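Local atomic coordinates of D-glycero-D-manno-heptose 1-phosphate kinase (Bacteroides thetaiotaomicron, PDB entry 3K85), a protein that probably uses ATP to phosphorylate a sugar, as a GHMP-family kinase named for D-glycero-D-manno-heptose 1-phosphate. Residues A[313-316]-A[317-321]; A[82-85]-A[86-90]; A[21-24]-A[25-29]; A[55-58]-A[59-62]. All coordinates share one frame; numbering follows the deposited sequence.

Contact 1 of 4, residues A[313-316]-A[317-321]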
loop_
_atom_site.group_PDB
_atom_site.type_symbol
_atom_site.label_atom_id
_atom_site.label_comp_id
_atom_site.label_asym_id
_atom_site.label_seq_id
_atom_site.Cartn_x
_atom_site.Cartn_y
_atom_site.Cartn_z
ATOM N N GLU A 313 -22.550 12.988 14.992
ATOM C CA GLU A 313 -23.482 14.088 14.729
ATOM C C GLU A 313 -23.605 15.060 15.905
ATOM O O GLU A 313 -23.717 16.276 15.711
ATOM C CB GLU A 313 -24.872 13.553 14.356
ATOM C CG GLU A 313 -25.921 14.644 14.170
ATOM C CD GLU A 313 -25.605 15.616 13.037
ATOM O OE1 GLU A 313 -24.450 16.078 12.941
ATOM O OE2 GLU A 313 -26.521 15.934 12.247
ATOM N N GLU A 314 -23.592 14.518 17.118
ATOM C CA GLU A 314 -23.686 15.335 18.317
ATOM C C GLU A 314 -22.461 16.240 18.335
ATOM O O GLU A 314 -22.583 17.465 18.333
ATOM C CB GLU A 314 -23.710 14.442 19.557
ATOM C CG GLU A 314 -24.857 14.727 20.523
ATOM C CD GLU A 314 -26.221 14.785 19.840
ATOM O OE1 GLU A 314 -26.563 15.835 19.258
ATOM O OE2 GLU A 314 -26.953 13.773 19.879
ATOM N N VAL A 315 -21.279 15.631 18.334
ATOM C CA VAL A 315 -20.035 16.384 18.328
ATOM C C VAL A 315 -20.081 17.486 17.270
ATOM O O VAL A 315 -19.815 18.654 17.560
ATOM C CB VAL A 315 -18.827 15.452 18.039
ATOM C CG1 VAL A 315 -17.559 16.273 17.844
ATOM C CG2 VAL A 315 -18.638 14.471 19.194
ATOM N N VAL A 316 -20.427 17.114 16.041
ATOM C CA VAL A 316 -20.489 18.086 14.962
ATOM C C VAL A 316 -21.468 19.211 15.235
ATOM O O VAL A 316 -21.177 20.365 14.936
ATOM C CB VAL A 316 -20.854 17.415 13.620
ATOM C CG1 VAL A 316 -21.292 18.462 12.607
ATOM C CG2 VAL A 316 -19.645 16.671 13.078
ATOM N N ARG A 317 -22.624 18.891 15.804
ATOM C CA ARG A 317 -23.621 19.922 16.089
ATOM C C ARG A 317 -23.165 20.915 17.154
ATOM O O ARG A 317 -23.362 22.124 17.017
ATOM C CB ARG A 317 -24.946 19.284 16.517
ATOM C CG ARG A 317 -25.828 18.888 15.349
ATOM C CD ARG A 317 -27.100 18.213 15.821
ATOM N NE ARG A 317 -28.065 18.048 14.735
ATOM C CZ ARG A 317 -29.271 17.514 14.886
ATOM N NH1 ARG A 317 -29.662 17.091 16.082
ATOM N NH2 ARG A 317 -30.085 17.402 13.846
ATOM N N ALA A 318 -22.554 20.392 18.211
ATOM C CA ALA A 318 -22.069 21.215 19.306
ATOM C C ALA A 318 -20.991 22.176 18.829
ATOM O O ALA A 318 -21.090 23.382 19.061
ATOM C CB ALA A 318 -21.530 20.331 20.411
ATOM N N LEU A 319 -19.970 21.645 18.157
ATOM C CA LEU A 319 -18.877 22.474 17.659
ATOM C C LEU A 319 -19.344 23.571 16.698
ATOM O O LEU A 319 -18.879 24.710 16.790
ATOM C CB LEU A 319 -17.803 21.613 16.977
ATOM C CG LEU A 319 -16.961 20.673 17.852
ATOM C CD1 LEU A 319 -15.974 19.906 16.984
ATOM C CD2 LEU A 319 -16.216 21.469 18.915
ATOM N N ASN A 320 -20.252 23.239 15.781
ATOM C CA ASN A 320 -20.745 24.234 14.829
ATOM C C ASN A 320 -21.465 25.360 15.561
ATOM O O ASN A 320 -21.660 26.448 15.012
ATOM C CB ASN A 320 -21.686 23.601 13.798
ATOM C CG ASN A 320 -20.940 22.860 12.700
ATOM O OD1 ASN A 320 -20.342 21.816 12.938
ATOM N ND2 ASN A 320 -20.970 23.404 11.490
ATOM N N ASN A 321 -21.864 25.090 16.802
ATOM C CA ASN A 321 -22.535 26.094 17.615
ATOM C C ASN A 321 -21.494 27.010 18.236
ATOM O O ASN A 321 -21.825 27.909 19.008
ATOM C CB ASN A 321 -23.379 25.446 18.719
ATOM C CG ASN A 321 -24.811 25.184 18.280
ATOM O OD1 ASN A 321 -25.439 26.028 17.634
ATOM N ND2 ASN A 321 -25.339 24.019 18.642
HETATM O O HOH W 1 -29.267 17.343 19.377
#
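E313 and R317 meet one turn apart on the outer side of their helix, and the charged contacts come first. Carboxylate oxygen OE2 of E313 stands 3.6 Å from NE of R317, a long salt bridge. The oxygen lies well out of the guanidinium plane, so no N-H points at it and the attraction is one of charge alone. In E313, CG is anti to the backbone N (chi1 176°), which lays it over one face of the guanidinium, and the bend at chi2 brings the carboxylate round to NE. The carboxylate and guanidinium planes are 25° apart. E314 serves the same arginine through a water, which donates to OE1 of E314 at 3.1 Å and accepts a weak bond from NH1 of R317.

The backbone is that of helix 309-320 in the GHMP C-terminal family region, here in its last turns: N of R317 donates to O of E313 at 2.8 Å, N of A318 to O of E314 at 2.9 Å, and N of L319 to O of V315 in a nearly straight bond (176°).

Apolar contacts occupy the inner side. V315 and L319 run side by side, CG1 of V315 4.1 Å from CD1 of L319. V315 and V316 rest on V200 and L319 on Y202, both of strand 199-202, while A284 and V326 also touch L319.

Contact 2 of 4, residues A[82-85]-A[86-90]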
loop_
_atom_site.group_PDB
_atom_site.type_symbol
_atom_site.label_atom_id
_atom_site.label_comp_id
_atom_site.label_asym_id
_atom_site.label_seq_id
_atom_site.Cartn_x
_atom_site.Cartn_y
_atom_site.Cartn_z
ATOM N N LYS A 82 5.267 31.921 -9.911
ATOM C CA LYS A 82 6.524 32.445 -10.425
ATOM C C LYS A 82 7.675 31.483 -10.110
ATOM O O LYS A 82 8.513 31.202 -10.967
ATOM C CB LYS A 82 6.767 33.837 -9.833
ATOM C CG LYS A 82 5.752 34.866 -10.336
ATOM C CD LYS A 82 5.849 36.193 -9.600
ATOM C CE LYS A 82 4.845 37.193 -10.154
ATOM N NZ LYS A 82 4.876 38.469 -9.392
ATOM N N GLY A 83 7.706 30.971 -8.883
ATOM C CA GLY A 83 8.747 30.022 -8.518
ATOM C C GLY A 83 8.751 28.795 -9.434
ATOM O O GLY A 83 9.793 28.396 -9.968
ATOM N N VAL A 84 7.580 28.197 -9.633
ATOM C CA VAL A 84 7.481 27.023 -10.482
ATOM C C VAL A 84 7.866 27.361 -11.904
ATOM O O VAL A 84 8.698 26.686 -12.506
ATOM C CB VAL A 84 6.059 26.443 -10.476
ATOM C CG1 VAL A 84 5.993 25.234 -11.397
ATOM C CG2 VAL A 84 5.665 26.054 -9.055
ATOM N N TYR A 85 7.255 28.405 -12.449
ATOM C CA TYR A 85 7.562 28.813 -13.809
ATOM C C TYR A 85 9.062 29.061 -14.013
ATOM O O TYR A 85 9.632 28.654 -15.029
ATOM C CB TYR A 85 6.796 30.082 -14.169
ATOM C CG TYR A 85 7.182 30.623 -15.517
ATOM C CD1 TYR A 85 6.756 29.995 -16.681
ATOM C CD2 TYR A 85 8.035 31.726 -15.635
ATOM C CE1 TYR A 85 7.168 30.439 -17.931
ATOM C CE2 TYR A 85 8.455 32.181 -16.884
ATOM C CZ TYR A 85 8.021 31.531 -18.024
ATOM O OH TYR A 85 8.454 31.933 -19.268
ATOM N N ASN A 86 9.707 29.730 -13.059
ATOM C CA ASN A 86 11.137 30.016 -13.199
ATOM C C ASN A 86 11.970 28.732 -13.192
ATOM O O ASN A 86 12.802 28.500 -14.091
ATOM C CB ASN A 86 11.612 30.961 -12.084
ATOM C CG ASN A 86 11.058 32.377 -12.236
ATOM O OD1 ASN A 86 10.758 32.825 -13.344
ATOM N ND2 ASN A 86 10.938 33.086 -11.124
ATOM N N ARG A 87 11.724 27.904 -12.178
ATOM C CA ARG A 87 12.414 26.635 -11.999
ATOM C C ARG A 87 12.314 25.759 -13.242
ATOM O O ARG A 87 13.305 25.152 -13.646
ATOM C CB ARG A 87 11.820 25.889 -10.802
ATOM C CG ARG A 87 12.724 24.820 -10.203
ATOM C CD ARG A 87 13.860 25.449 -9.400
ATOM N NE ARG A 87 14.422 24.502 -8.440
ATOM C CZ ARG A 87 15.105 23.425 -8.793
ATOM N NH1 ARG A 87 15.313 23.179 -10.082
ATOM N NH2 ARG A 87 15.551 22.583 -7.868
ATOM N N ILE A 88 11.123 25.692 -13.846
ATOM C CA ILE A 88 10.914 24.876 -15.045
ATOM C C ILE A 88 11.632 25.479 -16.248
ATOM O O ILE A 88 12.159 24.753 -17.101
ATOM C CB ILE A 88 9.382 24.702 -15.406
ATOM C CG1 ILE A 88 8.649 23.904 -14.319
ATOM C CG2 ILE A 88 9.233 23.945 -16.722
ATOM C CD1 ILE A 88 9.243 22.531 -14.066
ATOM N N ILE A 89 11.642 26.807 -16.335
ATOM C CA ILE A 89 12.335 27.455 -17.455
ATOM C C ILE A 89 13.829 27.162 -17.359
ATOM O O ILE A 89 14.472 26.887 -18.371
ATOM C CB ILE A 89 12.130 28.997 -17.467
ATOM C CG1 ILE A 89 10.657 29.331 -17.722
ATOM C CG2 ILE A 89 12.997 29.629 -18.564
ATOM C CD1 ILE A 89 10.158 28.913 -19.094
ATOM N N ARG A 90 14.367 27.207 -16.139
ATOM C CA ARG A 90 15.781 26.938 -15.910
ATOM C C ARG A 90 16.158 25.476 -16.119
ATOM O O ARG A 90 16.983 25.153 -16.975
ATOM C CB ARG A 90 16.190 27.337 -14.491
ATOM C CG ARG A 90 16.157 28.818 -14.230
ATOM C CD ARG A 90 17.155 29.159 -13.155
ATOM N NE ARG A 90 16.834 28.525 -11.886
ATOM C CZ ARG A 90 15.845 28.915 -11.089
ATOM N NH1 ARG A 90 15.079 29.946 -11.437
ATOM N NH2 ARG A 90 15.630 28.282 -9.942
#
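Helix 79-91, within the GHMP N-terminal family region, carries this contact as an i to i+4 side-chain pairing in which Y85 receives I89 over one ring face. CG1 of I89 is 3.6 Å from the centroid of the Y85 ring and 19° off its normal, a CH-pi contact displaced toward the hydroxyl-bearing carbon, where CG1 comes 3.4 Å from CZ. CD1 of I89 goes on to the hydroxyl, 3.5 Å from OH of Y85. The ring reaches the next turn because CG is anti to the backbone N (chi1 174°). Its OH is hydrogen-bonded to O of M69 and N of K97. A leucine in place of Y85 would probably leave those two backbone groups without their shared partner and I89 without the flat face it packs on.

Helical hydrogen bonds run beneath, among them N of N86 to O of K82 at 2.8 Å and I88 N to V84 O at 2.9 Å. This last pair also touches through its side chains, lying alongside each other with CG1 of V84 4.2 Å from CG1 of I88. They face helix 115-131: V84 meets I123 and F127, I88 meets L124 and L131. Beside Y85 the N86 amide is turned 59° from the ring plane, and its OD1 accepts from N of L72.

Contact 3 of 4, residues A[21-24]-A[25-29]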
loop_
_atom_site.group_PDB
_atom_site.type_symbol
_atom_site.label_atom_id
_atom_site.label_comp_id
_atom_site.label_asym_id
_atom_site.label_seq_id
_atom_site.Cartn_x
_atom_site.Cartn_y
_atom_site.Cartn_z
ATOM N N VAL A 21 10.922 17.073 9.703
ATOM C CA VAL A 21 11.660 18.326 9.637
ATOM C C VAL A 21 13.147 18.181 9.912
ATOM O O VAL A 21 13.552 17.461 10.826
ATOM C CB VAL A 21 11.093 19.333 10.652
ATOM C CG1 VAL A 21 11.890 20.623 10.608
ATOM C CG2 VAL A 21 9.613 19.586 10.363
ATOM N N SER A 22 13.962 18.866 9.119
ATOM C CA SER A 22 15.409 18.841 9.320
ATOM C C SER A 22 15.731 19.837 10.440
ATOM O O SER A 22 15.013 20.819 10.631
ATOM C CB SER A 22 16.155 19.252 8.042
ATOM O OG SER A 22 15.975 18.312 6.996
ATOM N N PRO A 23 16.822 19.601 11.183
ATOM C CA PRO A 23 17.728 18.463 11.005
ATOM C C PRO A 23 17.244 17.163 11.638
ATOM O O PRO A 23 17.822 16.109 11.386
ATOM C CB PRO A 23 19.015 18.954 11.655
ATOM C CG PRO A 23 18.479 19.728 12.832
ATOM C CD PRO A 23 17.342 20.529 12.206
ATOM N N TYR A 24 16.195 17.223 12.453
ATOM C CA TYR A 24 15.717 16.006 13.107
ATOM C C TYR A 24 15.558 14.812 12.161
ATOM O O TYR A 24 15.934 13.696 12.515
ATOM C CB TYR A 24 14.389 16.232 13.841
ATOM C CG TYR A 24 13.953 14.991 14.606
ATOM C CD1 TYR A 24 14.224 14.848 15.970
ATOM C CD2 TYR A 24 13.362 13.912 13.940
ATOM C CE1 TYR A 24 13.924 13.663 16.648
ATOM C CE2 TYR A 24 13.062 12.728 14.601
ATOM C CZ TYR A 24 13.346 12.607 15.954
ATOM O OH TYR A 24 13.049 11.425 16.598
ATOM N N SER A 25 15.000 15.026 10.972
ATOM C CA SER A 25 14.830 13.913 10.045
ATOM C C SER A 25 16.176 13.356 9.592
ATOM O O SER A 25 16.335 12.148 9.418
ATOM C CB SER A 25 14.005 14.339 8.817
ATOM O OG SER A 25 14.726 15.180 7.935
ATOM N N ASP A 26 17.151 14.243 9.422
ATOM C CA ASP A 26 18.476 13.849 8.962
ATOM C C ASP A 26 19.350 13.176 10.023
ATOM O O ASP A 26 20.158 12.296 9.716
ATOM C CB ASP A 26 19.190 15.072 8.384
ATOM C CG ASP A 26 18.396 15.729 7.277
ATOM O OD1 ASP A 26 17.944 14.995 6.372
ATOM O OD2 ASP A 26 18.219 16.970 7.303
ATOM N N ILE A 27 19.179 13.574 11.274
ATOM C CA ILE A 27 19.958 12.998 12.358
ATOM C C ILE A 27 19.396 11.674 12.879
ATOM O O ILE A 27 20.108 10.674 12.955
ATOM C CB ILE A 27 20.062 13.998 13.531
ATOM C CG1 ILE A 27 20.805 15.250 13.065
ATOM C CG2 ILE A 27 20.757 13.344 14.731
ATOM C CD1 ILE A 27 20.642 16.443 14.006
ATOM N N TYR A 28 18.115 11.667 13.229
ATOM C CA TYR A 28 17.483 10.474 13.783
ATOM C C TYR A 28 16.656 9.681 12.782
ATOM O O TYR A 28 16.474 8.469 12.940
ATOM C CB TYR A 28 16.586 10.875 14.955
ATOM C CG TYR A 28 17.286 11.717 15.996
ATOM C CD1 TYR A 28 18.098 11.134 16.974
ATOM C CD2 TYR A 28 17.137 13.101 16.002
ATOM C CE1 TYR A 28 18.742 11.916 17.940
ATOM C CE2 TYR A 28 17.774 13.895 16.956
ATOM C CZ TYR A 28 18.576 13.300 17.925
ATOM O OH TYR A 28 19.207 14.102 18.865
ATOM N N GLY A 29 16.154 10.374 11.760
ATOM C CA GLY A 29 15.322 9.737 10.755
ATOM C C GLY A 29 13.871 10.031 11.083
ATOM O O GLY A 29 13.488 10.056 12.256
#
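S22 and D26 join side chains across the start of the short helix 24-27, which follows the cis-proline P23. OG of S22 donates to OD2 of D26 at 2.6 Å and meets the carboxylate from above its plane, 36° out of it. The same OG is hydrogen-bonded to NZ of K158, as is OG of S25, so one lysine holds both serines. OD1 of D26 has a weak bond from N of D178.

The carbonyls ahead of the helix take up its first amides. V21 O accepts from N of S25 at 2.8 Å, the donor standing above the carbonyl plane. P23 O receives two N-H groups, that of I27 at 2.9 Å and, weakly, that of D26. Y24 O likewise serves N of Y28 at 3.1 Å and, by a weak bond, N of G29, whose positive phi takes the chain out of the helix.

The two tyrosine rings meet obliquely, planes 35° apart, with CD2 of Y28 3.3 Å above the Y24 ring near its rim. Y24 OH bonds to ND1 of H233, whose ring also meets Y28 edge-to-face. A serine in place of Y24 would probably leave H233 without that hydroxyl and Y28 without the ring beneath it. CG of Y28 beside its backbone N (chi1 -52°) directs the ring across Y24, while its CB sits over the same face of the Y24 ring, 4.2 Å from the centroid.

Contact 4 of 4, residues A[55-58]-A[59-62]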
loop_
_atom_site.group_PDB
_atom_site.type_symbol
_atom_site.label_atom_id
_atom_site.label_comp_id
_atom_site.label_asym_id
_atom_site.label_seq_id
_atom_site.Cartn_x
_atom_site.Cartn_y
_atom_site.Cartn_z
ATOM N N ILE A 55 -1.690 35.996 -15.047
ATOM C CA ILE A 55 -1.877 35.263 -13.802
ATOM C C ILE A 55 -3.167 35.632 -13.052
ATOM O O ILE A 55 -3.381 36.787 -12.682
ATOM C CB ILE A 55 -0.672 35.490 -12.875
ATOM C CG1 ILE A 55 0.564 34.821 -13.487
ATOM C CG2 ILE A 55 -0.971 34.973 -11.479
ATOM C CD1 ILE A 55 1.856 35.122 -12.758
ATOM N N ASN A 56 -4.028 34.643 -12.839
ATOM C CA ASN A 56 -5.270 34.861 -12.113
ATOM C C ASN A 56 -5.312 33.836 -10.977
ATOM O O ASN A 56 -5.922 32.776 -11.102
ATOM C CB ASN A 56 -6.467 34.701 -13.056
ATOM C CG ASN A 56 -7.791 34.933 -12.358
ATOM O OD1 ASN A 56 -7.838 35.521 -11.280
ATOM N ND2 ASN A 56 -8.877 34.476 -12.971
ATOM N N ALA A 57 -4.641 34.163 -9.873
ATOM C CA ALA A 57 -4.552 33.283 -8.718
ATOM C C ALA A 57 -5.401 33.714 -7.525
ATOM O O ALA A 57 -4.993 34.552 -6.725
ATOM C CB ALA A 57 -3.098 33.162 -8.293
ATOM N N TYR A 58 -6.575 33.114 -7.396
ATOM C CA TYR A 58 -7.473 33.431 -6.300
ATOM C C TYR A 58 -6.846 33.111 -4.938
ATOM O O TYR A 58 -7.231 33.688 -3.915
ATOM C CB TYR A 58 -8.790 32.661 -6.484
ATOM C CG TYR A 58 -9.514 33.035 -7.761
ATOM C CD1 TYR A 58 -10.523 34.000 -7.763
ATOM C CD2 TYR A 58 -9.132 32.485 -8.979
ATOM C CE1 TYR A 58 -11.131 34.406 -8.953
ATOM C CE2 TYR A 58 -9.724 32.884 -10.169
ATOM C CZ TYR A 58 -10.723 33.847 -10.152
ATOM O OH TYR A 58 -11.286 34.259 -11.342
ATOM N N ASP A 59 -5.877 32.198 -4.927
ATOM C CA ASP A 59 -5.219 31.795 -3.687
ATOM C C ASP A 59 -4.148 32.783 -3.253
ATOM O O ASP A 59 -3.996 33.062 -2.070
ATOM C CB ASP A 59 -4.604 30.396 -3.837
ATOM C CG ASP A 59 -3.654 30.305 -5.005
ATOM O OD1 ASP A 59 -4.092 30.635 -6.121
ATOM O OD2 ASP A 59 -2.481 29.908 -4.813
ATOM N N ALA A 60 -3.393 33.301 -4.213
ATOM C CA ALA A 60 -2.352 34.274 -3.904
ATOM C C ALA A 60 -2.962 35.673 -3.971
ATOM O O ALA A 60 -2.275 36.675 -3.768
ATOM C CB ALA A 60 -1.205 34.150 -4.898
ATOM N N GLN A 61 -4.260 35.721 -4.255
ATOM C CA GLN A 61 -4.994 36.976 -4.353
ATOM C C GLN A 61 -4.296 37.937 -5.306
ATOM O O GLN A 61 -4.067 39.100 -4.978
ATOM C CB GLN A 61 -5.132 37.603 -2.962
ATOM C CG GLN A 61 -6.158 36.907 -2.073
ATOM C CD GLN A 61 -5.962 37.215 -0.601
ATOM O OE1 GLN A 61 -6.820 36.918 0.231
ATOM N NE2 GLN A 61 -4.818 37.803 -0.269
ATOM N N CYS A 62 -3.966 37.439 -6.491
ATOM C CA CYS A 62 -3.286 38.236 -7.493
ATOM C C CYS A 62 -3.895 38.062 -8.866
ATOM O O CYS A 62 -4.286 36.963 -9.246
ATOM C CB CYS A 62 -1.810 37.849 -7.562
ATOM S SG CYS A 62 -0.957 38.483 -9.039
#
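A57 and C62 face each other as an antiparallel hydrogen-bonded pair where strand 52-57 turns back toward strand 62-67. N of A57 donates to O of C62 at 2.9 Å, and N of C62 returns a bond to O of A57 at 3.1 Å. Q61 and C62 both stand opposite A57, a G1 beta bulge; Q61 takes positive phi and psi (52°/50°), the bend by which the hairpin closes.

The tight side is the one bearing I55, A57 and C62. CG2 of I55 is 4.3 Å from SG of C62, thiol against methyl. At the edge of this packed side A60, itself exposed, brings its CB to 4.0 Å from CB of A57. I81 of helix 79-91 packs on both I55 and A57, joining the helix to this end of the sheet. D59 folds back over the turn: its CG stands between backbone N and carbonyl carbon (chi1 55°), and OD1 comes to 3.5 Å from CB of A57, with T103 of strand 99-105 also touching the residue.

Looser is the outer side, where Q61 extends from the exposed turn and Y58 lies back along the strand. There ND2 of N56 donates to OH of Y58 at 2.9 Å, close to the amide plane. The turn is thus closed by the two backbone bonds at A57, with the side chains adding apolar contact at I55, A57 and C62 and one polar bond, N56 to Y58, on the outer side.

Contact 2 is the most deeply buried of the four, contacts 3 and 4 are mixed, and contact 1 has one side turned to solvent. Contacts 1 and 2 are both i to i+4 pairings on a helix, in the C-terminal and N-terminal GHMP regions respectively, their centres 45 Å apart with the middle of the chain between them. Contact 1 adds charge and water on its exposed side to apolar packing on its inner one, whereas contact 2 sets an aliphatic branch on a ring. Contacts 2 and 4 are neighbours, about 4 Å between nearest atoms, since helix 79-91 also packs on the hairpin through I81. Contact 3 stands apart, a helix start rich in side-chain hydrogen bonds, against contact 4's mainly backbone pairing.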